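Long-range contacts in peptide chain release factor subunit 1 (Aeropyrum pernix, PDB 3AGK), which probably directs the termination of protein synthesis when the ribosome meets any of the stop codons UAA, UAG and UGA: residues Asn140-Ile145 / Leu157-Arg162; Val316-Ile321 / Ala363-Phe368. All blocks are in the same frame, centred on the assembly; numbering follows the deposited sequence.

Interaction 1. Residues Asn140-Ile145 / Leu157-Arg162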
loop_
_atom_site.group_PDB
_atom_site.type_symbol
_atom_site.label_atom_id
_atom_site.label_comp_id
_atom_site.label_asym_id
_atom_site.label_seq_id
_atom_site.Cartn_x
_atom_site.Cartn_y
_atom_site.Cartn_z
ATOM N N ASN A 140 -9.139 4.195 -2.751
ATOM C CA ASN A 140 -9.447 3.347 -3.879
ATOM C C ASN A 140 -8.867 3.970 -5.138
ATOM O O ASN A 140 -9.607 4.428 -6.005
ATOM C CB ASN A 140 -10.959 3.173 -4.020
ATOM C CG ASN A 140 -11.558 2.334 -2.903
ATOM O OD1 ASN A 140 -12.778 2.304 -2.720
ATOM N ND2 ASN A 140 -10.701 1.642 -2.153
ATOM N N ASN A 141 -7.541 4.009 -5.229
ATOM C CA ASN A 141 -6.889 4.603 -6.390
ATOM C C ASN A 141 -5.770 3.753 -6.993
ATOM O O ASN A 141 -4.838 4.277 -7.597
ATOM C CB ASN A 141 -6.362 6.001 -6.050
ATOM C CG ASN A 141 -5.244 5.975 -5.030
ATOM O OD1 ASN A 141 -4.720 7.021 -4.659
ATOM N ND2 ASN A 141 -4.867 4.781 -4.576
ATOM N N ALA A 142 -5.858 2.441 -6.829
ATOM C CA ALA A 142 -4.798 1.559 -7.304
ATOM C C ALA A 142 -4.882 1.294 -8.814
ATOM O O ALA A 142 -5.970 1.110 -9.382
ATOM C CB ALA A 142 -4.816 0.250 -6.529
ATOM N N ILE A 143 -3.715 1.289 -9.443
ATOM C CA ILE A 143 -3.562 0.900 -10.838
ATOM C C ILE A 143 -2.671 -0.344 -10.959
ATOM O O ILE A 143 -1.557 -0.379 -10.417
ATOM C CB ILE A 143 -2.920 2.041 -11.645
ATOM C CG1 ILE A 143 -3.772 3.310 -11.520
ATOM C CG2 ILE A 143 -2.681 1.616 -13.103
ATOM C CD1 ILE A 143 -5.173 3.151 -12.082
ATOM N N GLY A 144 -3.177 -1.365 -11.649
ATOM C CA GLY A 144 -2.399 -2.553 -11.966
ATOM C C GLY A 144 -1.662 -2.308 -13.271
ATOM O O GLY A 144 -2.133 -1.585 -14.137
ATOM N N ILE A 145 -0.476 -2.876 -13.401
ATOM C CA ILE A 145 0.300 -2.746 -14.629
ATOM C C ILE A 145 0.820 -4.125 -15.041
ATOM O O ILE A 145 1.378 -4.862 -14.210
ATOM C CB ILE A 145 1.486 -1.792 -14.448
ATOM C CG1 ILE A 145 1.012 -0.493 -13.794
ATOM C CG2 ILE A 145 2.204 -1.528 -15.803
ATOM C CD1 ILE A 145 2.022 0.083 -12.860
ATOM N N LEU A 157 2.111 -2.818 -9.351
ATOM C CA LEU A 157 0.999 -2.178 -8.683
ATOM C C LEU A 157 1.360 -0.748 -8.295
ATOM O O LEU A 157 2.402 -0.511 -7.681
ATOM C CB LEU A 157 0.620 -2.976 -7.438
ATOM C CG LEU A 157 -0.639 -2.457 -6.742
ATOM C CD1 LEU A 157 -1.854 -2.569 -7.656
ATOM C CD2 LEU A 157 -0.859 -3.211 -5.448
ATOM N N LEU A 158 0.507 0.202 -8.671
ATOM C CA LEU A 158 0.703 1.603 -8.285
ATOM C C LEU A 158 -0.402 2.081 -7.357
ATOM O O LEU A 158 -1.588 1.924 -7.671
ATOM C CB LEU A 158 0.733 2.504 -9.516
ATOM C CG LEU A 158 0.889 4.004 -9.234
ATOM C CD1 LEU A 158 2.330 4.292 -8.796
ATOM C CD2 LEU A 158 0.488 4.838 -10.462
ATOM N N LYS A 159 0.002 2.669 -6.228
ATOM C CA LYS A 159 -0.902 3.345 -5.293
ATOM C C LYS A 159 -0.294 4.678 -4.881
ATOM O O LYS A 159 0.741 4.720 -4.216
ATOM C CB LYS A 159 -1.103 2.524 -4.026
ATOM C CG LYS A 159 -1.635 1.131 -4.241
ATOM C CD LYS A 159 -1.814 0.447 -2.893
ATOM C CE LYS A 159 -2.171 -1.027 -3.044
ATOM N NZ LYS A 159 -2.256 -1.713 -1.722
ATOM N N GLY A 160 -0.943 5.773 -5.249
ATOM C CA GLY A 160 -0.377 7.091 -5.008
ATOM C C GLY A 160 0.990 7.138 -5.664
ATOM O O GLY A 160 1.124 6.850 -6.851
ATOM N N ALA A 161 2.013 7.467 -4.888
ATOM C CA ALA A 161 3.378 7.505 -5.403
ATOM C C ALA A 161 4.183 6.195 -5.212
ATOM O O ALA A 161 5.358 6.130 -5.562
ATOM C CB ALA A 161 4.143 8.717 -4.802
ATOM N N ARG A 162 3.558 5.156 -4.669
ATOM C CA ARG A 162 4.249 3.874 -4.449
ATOM C C ARG A 162 4.078 2.899 -5.608
ATOM O O ARG A 162 2.970 2.434 -5.873
ATOM C CB ARG A 162 3.746 3.201 -3.171
ATOM C CG ARG A 162 3.715 4.139 -1.979
ATOM C CD ARG A 162 3.358 3.404 -0.706
ATOM N NE ARG A 162 3.456 4.265 0.472
ATOM C CZ ARG A 162 4.593 4.783 0.927
ATOM N NH1 ARG A 162 5.737 4.545 0.296
ATOM N NH2 ARG A 162 4.585 5.547 2.011
#
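Strands 142-145 and 157-159 run antiparallel, their axes 4.7 Å apart, and Ile143 and Leu158 form a hydrogen-bonded pair: Ile143 N reaches Leu158 O at 2.8 Å, and Leu158 N returns a nearly straight bond (172°) to Ile143 O. A CA-H...O contact, 3.3 Å from Ala142 CA to Leu158 O, lies beside the first bond. On one face of the sheet Ile143 and Leu158 stand as neighbours, CB to CB. Ile145 sends CD1 to Leu158 CB from farther along, and Val267 of helix 259-269 packs against both Ile145 and Leu158. These strands are the arms of a beta hairpin within eRF1 domain 2, with strand 219-226 hydrogen-bonded in parallel along the far edge of strand 142-149. On the face of Leu157, CG is anti to the backbone N (chi1 -174°), which carries CD1 back over the partner strand to 3.5 Å from Ile143 O and 4.2 Å from Ala142 CB. Ala142 CB also meets the side of the extended Lys159 chain, 4.0 Å from CG. Past the paired residues the chain reverses in a type II' turn from Lys159 to Arg162; Gly160 occupies its positive-phi position (56°), and the Asn141 amide lies loosely alongside, OD1 4.0 Å from Gly160 N.

Interaction 2. Residues Val316-Ile321 / Ala363-Phe368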
loop_
_atom_site.group_PDB
_atom_site.type_symbol
_atom_site.label_atom_id
_atom_site.label_comp_id
_atom_site.label_asym_id
_atom_site.label_seq_id
_atom_site.Cartn_x
_atom_site.Cartn_y
_atom_site.Cartn_z
ATOM N N VAL A 316 9.800 29.388 -2.433
ATOM C CA VAL A 316 9.797 27.977 -2.849
ATOM C C VAL A 316 8.518 27.563 -3.588
ATOM O O VAL A 316 7.429 27.632 -3.030
ATOM C CB VAL A 316 9.983 27.030 -1.634
ATOM C CG1 VAL A 316 10.149 25.560 -2.106
ATOM C CG2 VAL A 316 11.158 27.472 -0.792
ATOM N N LYS A 317 8.632 27.113 -4.830
ATOM C CA LYS A 317 7.429 26.600 -5.498
ATOM C C LYS A 317 7.099 25.158 -5.116
ATOM O O LYS A 317 5.935 24.817 -4.907
ATOM C CB LYS A 317 7.457 26.784 -7.022
ATOM C CG LYS A 317 8.352 25.854 -7.776
ATOM C CD LYS A 317 8.025 25.925 -9.261
ATOM C CE LYS A 317 8.771 24.854 -10.036
ATOM N NZ LYS A 317 8.124 24.544 -11.345
ATOM N N THR A 318 8.116 24.310 -5.001
ATOM C CA THR A 318 7.868 22.947 -4.534
ATOM C C THR A 318 8.913 22.480 -3.534
ATOM O O THR A 318 10.124 22.606 -3.759
ATOM C CB THR A 318 7.748 21.907 -5.696
ATOM O OG1 THR A 318 9.043 21.622 -6.226
ATOM C CG2 THR A 318 6.857 22.418 -6.812
ATOM N N LEU A 319 8.419 21.940 -2.426
ATOM C CA LEU A 319 9.257 21.335 -1.397
ATOM C C LEU A 319 9.279 19.818 -1.576
ATOM O O LEU A 319 8.233 19.174 -1.546
ATOM C CB LEU A 319 8.689 21.666 -0.018
ATOM C CG LEU A 319 9.510 21.332 1.223
ATOM C CD1 LEU A 319 10.893 21.934 1.106
ATOM C CD2 LEU A 319 8.822 21.842 2.481
ATOM N N LEU A 320 10.466 19.253 -1.769
ATOM C CA LEU A 320 10.617 17.805 -1.901
ATOM C C LEU A 320 11.092 17.251 -0.577
ATOM O O LEU A 320 12.156 17.647 -0.087
ATOM C CB LEU A 320 11.642 17.462 -2.975
ATOM C CG LEU A 320 11.287 17.779 -4.421
ATOM C CD1 LEU A 320 12.477 18.356 -5.143
ATOM C CD2 LEU A 320 10.829 16.516 -5.091
ATOM N N ILE A 321 10.304 16.348 0.005
ATOM C CA ILE A 321 10.630 15.801 1.321
ATOM C C ILE A 321 10.620 14.287 1.319
ATOM O O ILE A 321 9.583 13.668 1.066
ATOM C CB ILE A 321 9.638 16.270 2.397
ATOM C CG1 ILE A 321 9.306 17.753 2.217
ATOM C CG2 ILE A 321 10.193 15.986 3.803
ATOM C CD1 ILE A 321 8.195 18.228 3.123
ATOM N N ALA A 363 14.811 19.276 0.045
ATOM C CA ALA A 363 15.242 20.298 -0.899
ATOM C C ALA A 363 14.044 21.005 -1.504
ATOM O O ALA A 363 12.931 20.479 -1.464
ATOM C CB ALA A 363 16.129 19.704 -1.991
ATOM N N GLY A 364 14.270 22.203 -2.043
ATOM C CA GLY A 364 13.203 22.960 -2.663
ATOM C C GLY A 364 13.549 23.376 -4.075
ATOM O O GLY A 364 14.707 23.635 -4.394
ATOM N N ILE A 365 12.546 23.409 -4.936
ATOM C CA ILE A 365 12.690 24.105 -6.200
ATOM C C ILE A 365 12.121 25.526 -6.006
ATOM O O ILE A 365 11.000 25.698 -5.532
ATOM C CB ILE A 365 11.956 23.389 -7.329
ATOM C CG1 ILE A 365 12.469 21.950 -7.475
ATOM C CG2 ILE A 365 12.086 24.192 -8.651
ATOM C CD1 ILE A 365 11.577 21.066 -8.361
ATOM N N LEU A 366 12.917 26.532 -6.347
ATOM C CA LEU A 366 12.528 27.928 -6.158
ATOM C C LEU A 366 11.705 28.481 -7.324
ATOM O O LEU A 366 11.840 28.039 -8.460
ATOM C CB LEU A 366 13.774 28.789 -5.958
ATOM C CG LEU A 366 14.656 28.442 -4.757
ATOM C CD1 LEU A 366 15.820 29.411 -4.653
ATOM C CD2 LEU A 366 13.853 28.439 -3.461
ATOM N N ARG A 367 10.843 29.445 -7.045
ATOM C CA ARG A 367 10.182 30.156 -8.132
ATOM C C ARG A 367 11.017 31.371 -8.522
ATOM O O ARG A 367 10.860 31.930 -9.610
ATOM C CB ARG A 367 8.754 30.547 -7.761
ATOM C CG ARG A 367 8.628 31.137 -6.391
ATOM C CD ARG A 367 7.226 31.620 -6.153
ATOM N NE ARG A 367 6.242 30.549 -6.061
ATOM C CZ ARG A 367 5.580 30.248 -4.949
ATOM N NH1 ARG A 367 5.801 30.939 -3.831
ATOM N NH2 ARG A 367 4.684 29.272 -4.958
ATOM N N PHE A 368 11.899 31.775 -7.615
ATOM C CA PHE A 368 12.992 32.677 -7.950
ATOM C C PHE A 368 14.123 32.512 -6.954
ATOM O O PHE A 368 15.268 32.343 -7.359
ATOM C CB PHE A 368 12.548 34.154 -8.063
ATOM C CG PHE A 368 11.227 34.458 -7.403
ATOM C CD1 PHE A 368 10.117 34.802 -8.162
ATOM C CD2 PHE A 368 11.095 34.400 -6.032
ATOM C CE1 PHE A 368 8.898 35.075 -7.550
ATOM C CE2 PHE A 368 9.884 34.668 -5.422
ATOM C CZ PHE A 368 8.788 35.007 -6.176
#
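Ile365 O is gripped by two backbone donors, Lys317 N at 2.8 Å and Thr318 N at 3.2 Å. Both approach in the carbonyl plane, but the shorter bond is the more bent (133° at its hydrogen), while the longer one is nearly straight and falls on a lone pair. Ile365 N answers to Thr318 O, and beyond it Leu320 and Ala363 exchange bonds as a second hydrogen-bonded pair.

The Ile365 side chain lies alongside two neighbours that point the same way. Its CD1 comes 3.4 Å from Thr318 OG1, which chi1 of 75° places between the backbone N and carbonyl carbon, and its CG2 rests 3.7 Å from Lys317 CE, on an extended chain whose NZ goes on to a salt bridge with Glu288. An alanine in place of Ile365 would remove CG1, CG2 and CD1, and would probably lose the packing against Thr318 OG1 and along the Lys317 chain.

Val316 CG1 lies 4.0 Å from Gly364 CA, and a CB on Gly364 would fall only 3.1 Å from that methyl, too near for a side chain to fit without a shift. Val316 CG2 meets Leu366 CD2 at 3.9 Å, crossing it obliquely, near Ala310 of helix 304-312. The Arg367 guanidinium turns one face to Val316 O, 3.5 Å above its plane and toward the rim; its NH1 and NH2 bond to Gly314 O and Gly339 O. Two consecutive residues, Lys317 and Thr318, set against the single Ile365 make a classic beta bulge, here in the central antiparallel pair of the mixed sheet of eRF1 domain 3.

Followed from the N terminus, the chain passes through eRF1 domain 1 before interaction 1 closes a short loop, a hairpin whose 11 intervening residues are mostly strand. The chain then completes the sheet of domain 2 and enters domain 3 through helix 277-294. Interaction 2 opens only there and closes a longer loop of 41 residues, bringing the last strand, 362-366, beside strand 316-322 after helix 328-335, strand 341-345 and helix 352-359. The two contacts therefore follow in series, neither nested nor crossed. Their centres lie about 26 Å apart and they do not touch, although a salt bridge from Arg162 to Glu323 joins the two domains.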